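Local coordinates for protein packaging enzyme P4 (Pseudomonas phage phi13, PDB 4BLP) that probably hydrolyses NTP as a hexameric, RecA-like helicase motor that packages the RNA genome of a cystovirus into its capsid, at residues D[110-115]-D[192-197]; D[234-239]-D[271-276]. All coordinates share one frame; numbering follows the deposited sequence.

Contact 1 (D[110-115]-D[192-197]); sequences VFVPQQ and DLTEML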
ATOM      1  N   VAL D 110       6.901  24.873  18.588  1.00  8.24           N
ATOM      2  CA  VAL D 110       6.131  23.888  17.794  1.00  6.51           C
ATOM      3  C   VAL D 110       7.057  22.720  17.629  1.00  8.41           C
ATOM      4  O   VAL D 110       8.221  22.915  17.213  1.00  8.78           O
ATOM      5  CB  VAL D 110       5.649  24.413  16.414  1.00  9.08           C
ATOM      6  CG1 VAL D 110       4.957  23.290  15.607  1.00  8.57           C
ATOM      7  CG2 VAL D 110       4.727  25.628  16.563  1.00  8.87           C
ATOM      8  N   PHE D 111       6.590  21.526  17.954  1.00  6.39           N
ATOM      9  CA  PHE D 111       7.461  20.362  17.819  1.00  6.41           C
ATOM     10  C   PHE D 111       6.656  19.120  17.565  1.00  8.67           C
ATOM     11  O   PHE D 111       5.446  19.073  17.869  1.00  9.00           O
ATOM     12  CB  PHE D 111       8.329  20.170  19.103  1.00  7.18           C
ATOM     13  CG  PHE D 111       7.530  19.973  20.391  1.00  8.50           C
ATOM     14  CD1 PHE D 111       7.095  21.073  21.139  1.00 11.65           C
ATOM     15  CD2 PHE D 111       7.181  18.697  20.823  1.00 10.90           C
ATOM     16  CE1 PHE D 111       6.336  20.897  22.308  1.00 13.85           C
ATOM     17  CE2 PHE D 111       6.401  18.512  21.972  1.00 12.52           C
ATOM     18  CZ  PHE D 111       5.987  19.619  22.718  1.00 12.49           C
ATOM     19  N   VAL D 112       7.330  18.106  17.024  1.00  6.37           N
ATOM     20  CA  VAL D 112       6.721  16.777  16.921  1.00  5.88           C
ATOM     21  C   VAL D 112       6.910  16.068  18.281  1.00  8.22           C
ATOM     22  O   VAL D 112       8.066  15.826  18.691  1.00  8.81           O
ATOM     23  CB  VAL D 112       7.350  15.940  15.777  1.00  8.26           C
ATOM     24  CG1 VAL D 112       6.729  14.520  15.745  1.00  8.66           C
ATOM     25  CG2 VAL D 112       7.141  16.652  14.438  1.00  7.76           C
ATOM     26  N   PRO D 113       5.811  15.710  18.989  1.00  6.62           N
ATOM     27  CA  PRO D 113       5.964  14.985  20.277  1.00  7.21           C
ATOM     28  C   PRO D 113       6.477  13.591  19.951  1.00 11.57           C
ATOM     29  O   PRO D 113       6.014  12.958  18.978  1.00 10.99           O
ATOM     30  CB  PRO D 113       4.554  14.980  20.877  1.00  8.02           C
ATOM     31  CG  PRO D 113       3.626  15.008  19.635  1.00  9.74           C
ATOM     32  CD  PRO D 113       4.388  15.911  18.637  1.00  6.75           C
ATOM     33  N   GLN D 114       7.456  13.119  20.752  1.00  8.77           N
ATOM     34  CA  GLN D 114       8.140  11.876  20.380  1.00  9.20           C
ATOM     35  C   GLN D 114       7.644  10.609  21.079  1.00 10.32           C
ATOM     36  O   GLN D 114       8.188   9.516  20.839  1.00  9.92           O
ATOM     37  CB  GLN D 114       9.653  12.049  20.557  1.00 11.08           C
ATOM     38  CG  GLN D 114      10.250  13.078  19.523  1.00 12.11           C
ATOM     39  CD  GLN D 114       9.945  12.750  18.062  1.00 16.85           C
ATOM     40  OE1 GLN D 114       9.829  11.588  17.657  1.00 16.10           O
ATOM     41  NE2 GLN D 114       9.843  13.749  17.224  1.00 13.85           N
ATOM     42  N   GLN D 115       6.523  10.723  21.815  1.00  7.79           N
ATOM     43  CA  GLN D 115       5.866   9.529  22.350  1.00  7.56           C
ATOM     44  C   GLN D 115       5.503   8.603  21.180  1.00 10.15           C
ATOM     45  O   GLN D 115       4.913   9.059  20.177  1.00 10.05           O
ATOM     46  CB  GLN D 115       4.566   9.971  23.069  1.00  7.95           C
ATOM     47  CG  GLN D 115       3.533   8.843  23.311  1.00  7.22           C
ATOM     48  CD  GLN D 115       3.850   7.801  24.364  1.00 12.65           C
ATOM     49  OE1 GLN D 115       3.097   6.838  24.487  1.00 11.90           O
ATOM     50  NE2 GLN D 115       4.941   7.937  25.150  1.00 10.30           N
ATOM     51  N   ASP D 192      12.030  23.081   8.027  1.00  9.64           N
ATOM     52  CA  ASP D 192      10.966  22.046   8.135  1.00  7.81           C
ATOM     53  C   ASP D 192       9.639  22.666   8.552  1.00 10.29           C
ATOM     54  O   ASP D 192       9.556  23.877   8.822  1.00  9.50           O
ATOM     55  CB  ASP D 192      11.378  20.949   9.137  1.00  9.68           C
ATOM     56  CG  ASP D 192      11.153  21.345  10.568  1.00 13.24           C
ATOM     57  OD1 ASP D 192      11.629  22.420  10.959  1.00 14.82           O
ATOM     58  OD2 ASP D 192      10.457  20.580  11.302  1.00 12.60           O
ATOM     59  N   LEU D 193       8.618  21.838   8.621  1.00  6.70           N
ATOM     60  CA  LEU D 193       7.267  22.295   8.988  1.00  6.43           C
ATOM     61  C   LEU D 193       7.228  22.899  10.416  1.00  9.35           C
ATOM     62  O   LEU D 193       6.555  23.910  10.626  1.00  8.24           O
ATOM     63  CB  LEU D 193       6.335  21.074   8.877  1.00  6.47           C
ATOM     64  CG  LEU D 193       4.924  21.260   9.483  1.00 10.74           C
ATOM     65  CD1 LEU D 193       4.087  22.245   8.621  1.00 10.97           C
ATOM     66  CD2 LEU D 193       4.235  19.890   9.552  1.00  8.20           C
ATOM     67  N   THR D 194       7.941  22.283  11.398  1.00  8.33           N
ATOM     68  CA  THR D 194       7.866  22.810  12.761  1.00  7.97           C
ATOM     69  C   THR D 194       8.522  24.174  12.857  1.00 10.12           C
ATOM     70  O   THR D 194       7.965  25.065  13.518  1.00  9.87           O
ATOM     71  CB  THR D 194       8.484  21.844  13.805  1.00 11.77           C
ATOM     72  OG1 THR D 194       9.895  21.697  13.584  1.00 10.29           O
ATOM     73  CG2 THR D 194       7.804  20.470  13.793  1.00 12.54           C
ATOM     74  N   GLU D 195       9.691  24.348  12.206  1.00  7.94           N
ATOM     75  CA  GLU D 195      10.355  25.656  12.249  1.00  7.11           C
ATOM     76  C   GLU D 195       9.465  26.700  11.546  1.00 11.33           C
ATOM     77  O   GLU D 195       9.345  27.825  12.019  1.00  8.69           O
ATOM     78  CB  GLU D 195      11.742  25.565  11.563  1.00  7.60           C
ATOM     79  CG  GLU D 195      12.511  26.867  11.686  1.00 12.16           C
ATOM     80  CD  GLU D 195      13.843  26.862  10.943  1.00 17.58           C
ATOM     81  OE1 GLU D 195      14.063  25.979  10.078  1.00 13.92           O
ATOM     82  OE2 GLU D 195      14.639  27.790  11.197  1.00 18.96           O
ATOM     83  N   MET D 196       8.909  26.347  10.397  1.00  8.04           N
ATOM     84  CA  MET D 196       8.033  27.273   9.661  1.00  7.22           C
ATOM     85  C   MET D 196       6.883  27.741  10.560  1.00  9.39           C
ATOM     86  O   MET D 196       6.677  28.946  10.682  1.00  8.54           O
ATOM     87  CB  MET D 196       7.480  26.568   8.406  1.00  8.46           C
ATOM     88  CG  MET D 196       6.589  27.483   7.523  1.00 11.17           C
ATOM     89  SD  MET D 196       4.891  27.705   8.162  1.00 12.09           S
ATOM     90  CE  MET D 196       4.269  26.012   7.935  1.00 11.28           C
ATOM     91  N   LEU D 197       6.173  26.810  11.216  1.00  6.97           N
ATOM     92  CA  LEU D 197       5.031  27.188  12.046  0.56  6.49           C
ATOM     93  C   LEU D 197       5.445  27.995  13.274  1.00  9.71           C
ATOM     94  O   LEU D 197       4.770  28.951  13.603  1.00  9.49           O
ATOM     95  CB  LEU D 197       4.225  25.965  12.483  0.56  6.90           C
ATOM     96  CG  LEU D 197       2.842  26.276  13.090  0.56  9.72           C
ATOM     97  CD1 LEU D 197       1.940  27.179  12.188  0.56 10.34           C
ATOM     98  CD2 LEU D 197       2.114  24.994  13.394  0.56 10.38           C
TER
HETATM   99  O   HOH W   1      10.840  21.373  16.864  1.00 18.41           O
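Asp-192 opens the helix that runs from 193 to 205 and serves as its N-cap, gripping the first turn with both carboxylate oxygens. OD1 accepts from Glu-195 N at 3.0 Å, the donor standing above the carboxylate plane (46° out of it), while OD2 takes a weaker bond from Thr-194 N. The same OD2 offers its syn lone pair to the hydroxyl of Thr-194, OG1 lying only 2.6 Å from it. With both oxygens bound, the carboxylate is fixed in rotation, and its negative charge at the helix N-terminus would be expected to sit well with the helix dipole.

Thr-194 carries the contact. Its OG1 occupies the crowded position between backbone N and carbonyl carbon (chi1 65°), which lets it reach back to the cap and turns the apolar remainder toward segment 110-115. CB lies 3.6 Å from Val-110 O, and CG2 meets Val-112 CG2 at 3.9 Å, the two side chains crossing at about a right angle. No direct hydrogen bond joins the segments; instead a water donates to Val-110 O at 3.1 Å and, weakly, to Thr-194 OG1. Ala-121 of a neighbouring subunit also packs on Thr-194. Glu-195 turns away and forms a salt bridge with Arg-128 of that subunit. One turn on from Thr-194, Leu-197, in the conformer described, meets the branches of Val-110 crosswise: CD2 approaches Val-110 CG1 at 4.0 Å, and CG approaches Val-110 CG2 at the same distance.

The helix thus packs against strand 110-111, an outermost strand, within this chain, of a small antiparallel sheet. Thr-194 touches Leu-75 of strand 73-78 and Leu-197 touches Phe-68 of strand 65-70, so all three strands meet the helix.

Contact 2 (D[234-239]-D[271-276]); sequences ALYAAL and NNIAAS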
ATOM      1  N   ALA D 234      -6.834  14.972   3.090  1.00 11.22           N
ATOM      2  CA  ALA D 234      -6.050  15.273   4.284  1.00 12.74           C
ATOM      3  C   ALA D 234      -5.456  16.692   4.220  1.00 11.71           C
ATOM      4  O   ALA D 234      -5.177  17.277   5.271  1.00  9.87           O
ATOM      5  CB  ALA D 234      -4.936  14.239   4.463  1.00 13.79           C
ATOM      6  N   LEU D 235      -5.294  17.263   3.012  1.00  7.98           N
ATOM      7  CA  LEU D 235      -4.766  18.624   2.891  1.00  8.28           C
ATOM      8  C   LEU D 235      -5.805  19.592   3.464  1.00 10.55           C
ATOM      9  O   LEU D 235      -5.433  20.537   4.130  1.00  9.56           O
ATOM     10  CB  LEU D 235      -4.487  18.981   1.424  1.00  8.58           C
ATOM     11  CG  LEU D 235      -3.931  20.390   1.184  1.00 12.16           C
ATOM     12  CD1 LEU D 235      -2.590  20.659   1.929  1.00 13.41           C
ATOM     13  CD2 LEU D 235      -3.812  20.671  -0.339  1.00 12.69           C
ATOM     14  N   TYR D 236      -7.091  19.361   3.161  1.00  9.75           N
ATOM     15  CA  TYR D 236      -8.146  20.263   3.671  1.00  8.75           C
ATOM     16  C   TYR D 236      -8.230  20.169   5.167  1.00  9.88           C
ATOM     17  O   TYR D 236      -8.355  21.206   5.819  1.00  9.65           O
ATOM     18  CB  TYR D 236      -9.504  19.913   3.071  1.00 11.11           C
ATOM     19  CG  TYR D 236      -9.508  19.840   1.561  1.00 11.17           C
ATOM     20  CD1 TYR D 236      -8.973  20.869   0.789  1.00 11.22           C
ATOM     21  CD2 TYR D 236     -10.099  18.768   0.902  1.00 11.22           C
ATOM     22  CE1 TYR D 236      -9.027  20.825  -0.606  1.00 13.96           C
ATOM     23  CE2 TYR D 236     -10.153  18.712  -0.485  1.00 11.43           C
ATOM     24  CZ  TYR D 236      -9.601  19.733  -1.235  1.00 19.16           C
ATOM     25  OH  TYR D 236      -9.715  19.673  -2.604  1.00 17.87           O
ATOM     26  N   ALA D 237      -8.162  18.933   5.731  1.00  8.89           N
ATOM     27  CA  ALA D 237      -8.197  18.777   7.201  1.00  7.82           C
ATOM     28  C   ALA D 237      -6.970  19.481   7.807  1.00  9.44           C
ATOM     29  O   ALA D 237      -7.078  20.101   8.876  1.00  8.14           O
ATOM     30  CB  ALA D 237      -8.179  17.284   7.559  1.00  9.35           C
ATOM     31  N   ALA D 238      -5.810  19.381   7.139  1.00  8.26           N
ATOM     32  CA  ALA D 238      -4.562  20.027   7.659  1.00  8.13           C
ATOM     33  C   ALA D 238      -4.734  21.529   7.666  1.00  9.59           C
ATOM     34  O   ALA D 238      -4.321  22.197   8.605  1.00  7.94           O
ATOM     35  CB  ALA D 238      -3.336  19.657   6.802  1.00  8.26           C
ATOM     36  N   LEU D 239      -5.310  22.074   6.587  1.00  7.63           N
ATOM     37  CA  LEU D 239      -5.510  23.544   6.546  1.00  6.80           C
ATOM     38  C   LEU D 239      -6.483  23.986   7.652  1.00 10.08           C
ATOM     39  O   LEU D 239      -6.258  25.015   8.284  1.00  8.56           O
ATOM     40  CB  LEU D 239      -6.074  23.937   5.174  1.00  7.58           C
ATOM     41  CG  LEU D 239      -5.056  23.833   4.012  1.00 10.99           C
ATOM     42  CD1 LEU D 239      -5.755  24.108   2.680  1.00 12.46           C
ATOM     43  CD2 LEU D 239      -3.849  24.829   4.200  1.00  9.95           C
ATOM     44  N   ASN D 271     -13.143  25.685  -3.847  1.00 14.00           N
ATOM     45  CA  ASN D 271     -14.257  25.727  -2.897  1.00 12.90           C
ATOM     46  C   ASN D 271     -13.919  24.950  -1.618  1.00 15.37           C
ATOM     47  O   ASN D 271     -14.237  25.397  -0.521  1.00 14.00           O
ATOM     48  CB  ASN D 271     -15.532  25.138  -3.515  1.00 14.96           C
ATOM     49  CG  ASN D 271     -16.170  26.014  -4.546  1.00 36.81           C
ATOM     50  OD1 ASN D 271     -15.905  27.219  -4.618  1.00 30.47           O
ATOM     51  ND2 ASN D 271     -17.063  25.423  -5.348  1.00 34.64           N
ATOM     52  N   ASN D 272     -13.279  23.774  -1.762  1.00 12.46           N
ATOM     53  CA  ASN D 272     -12.922  22.977  -0.581  1.00 10.24           C
ATOM     54  C   ASN D 272     -11.890  23.696   0.265  1.00 14.87           C
ATOM     55  O   ASN D 272     -11.945  23.627   1.491  1.00 14.35           O
ATOM     56  CB  ASN D 272     -12.416  21.589  -1.016  1.00 12.10           C
ATOM     57  CG  ASN D 272     -13.504  20.715  -1.619  1.00 26.60           C
ATOM     58  OD1 ASN D 272     -14.681  20.887  -1.357  1.00 28.75           O
ATOM     59  ND2 ASN D 272     -13.153  19.760  -2.449  1.00 18.54           N
ATOM     60  N   ILE D 273     -10.937  24.400  -0.378  1.00 13.00           N
ATOM     61  CA  ILE D 273      -9.938  25.174   0.372  1.00 11.01           C
ATOM     62  C   ILE D 273     -10.634  26.319   1.125  1.00 11.39           C
ATOM     63  O   ILE D 273     -10.391  26.514   2.324  1.00 10.83           O
ATOM     64  CB  ILE D 273      -8.809  25.697  -0.574  1.00 13.72           C
ATOM     65  CG1 ILE D 273      -7.973  24.530  -1.078  1.00 15.01           C
ATOM     66  CG2 ILE D 273      -7.914  26.697   0.172  1.00 13.25           C
ATOM     67  CD1 ILE D 273      -6.912  24.917  -2.121  1.00 20.60           C
ATOM     68  N   ALA D 274     -11.521  27.077   0.436  1.00 11.75           N
ATOM     69  CA  ALA D 274     -12.252  28.183   1.076  1.00 12.63           C
ATOM     70  C   ALA D 274     -13.069  27.693   2.287  1.00 14.97           C
ATOM     71  O   ALA D 274     -13.155  28.390   3.284  1.00 13.00           O
ATOM     72  CB  ALA D 274     -13.187  28.848   0.071  1.00 14.55           C
ATOM     73  N   ALA D 275     -13.620  26.460   2.204  1.00 11.00           N
ATOM     74  CA  ALA D 275     -14.431  25.874   3.255  1.00 10.93           C
ATOM     75  C   ALA D 275     -13.582  25.415   4.431  1.00 13.54           C
ATOM     76  O   ALA D 275     -14.140  25.093   5.479  1.00 14.55           O
ATOM     77  CB  ALA D 275     -15.211  24.682   2.699  1.00 12.69           C
ATOM     78  N   SER D 276     -12.238  25.455   4.284  1.00  9.84           N
ATOM     79  CA  SER D 276     -11.338  24.971   5.319  1.00  8.79           C
ATOM     80  C   SER D 276     -10.676  26.056   6.152  1.00 11.92           C
ATOM     81  O   SER D 276     -10.070  25.724   7.182  1.00 11.96           O
ATOM     82  CB  SER D 276     -10.242  24.112   4.684  1.00  9.80           C
ATOM     83  OG  SER D 276     -10.812  23.097   3.854  1.00 12.56           O
TER
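Tyr-236, Asn-272 and Ser-276 form the tight part of this helix-to-helix contact. The tyrosine's CG stands anti to its carbonyl carbon, sending the ring across to segment 271-276, where Asn-272 CB settles over one face, 3.6 Å from the ring centroid and 20° off the normal. This CH-pi contact is offset toward the phenol end, so that CB comes within 3.4 Å of Tyr-236 CZ. The amide is turned 69° from the ring plane, and its ND2 gives Tyr-236 OH a weak hydrogen bond, long at 3.4 Å though nearly straight at 163°. Ile-273 approaches the ring at its edge instead, CG1 lying 3.9 Å from Tyr-236 CE1. Ser-276 turns its hydroxyl back to its own segment, OG donating to Asn-272 O at 2.7 Å in the carbonyl plane. The same OG touches Tyr-236 CB at 3.5 Å and accepts from Arg-216 NH2 of a neighbouring subunit, so the hydroxyl bridges to another copy.

Helices 233-248 and 266-274 are brought together here beside the central, largely parallel sheet of a RecA-like P-loop NTPase core: Ile-273 rests on Val-150 of strand 147-152 and Met-280 of strand 279-284, and Leu-239 on Leu-148.

Packing is looser between Leu-239 and Ile-273, whose CD1 and CG2 methyl groups respectively come no closer than 4.2 Å. On the outer side of helix 266-274, exposed Asn-271 packs on Thr-155 of the same neighbouring subunit.

Contact 1 comes entirely ahead of contact 2 in the sequence. Their centres are 21 Å apart and their nearest atoms about 8 Å, so they do not touch. Contact 1 fastens the small antiparallel sheet of strands 65-70, 73-78 and 110-111 to helix 193-205, whereas contact 2 pairs helices 233-248 and 266-274 beside the central eight-stranded sheet. Both lie beside subunit interfaces of the six-chain assembly, each with a different neighbouring copy, so that in this example of a ring ATPase well-packed joints within one chain stand directly next to the joints between chains.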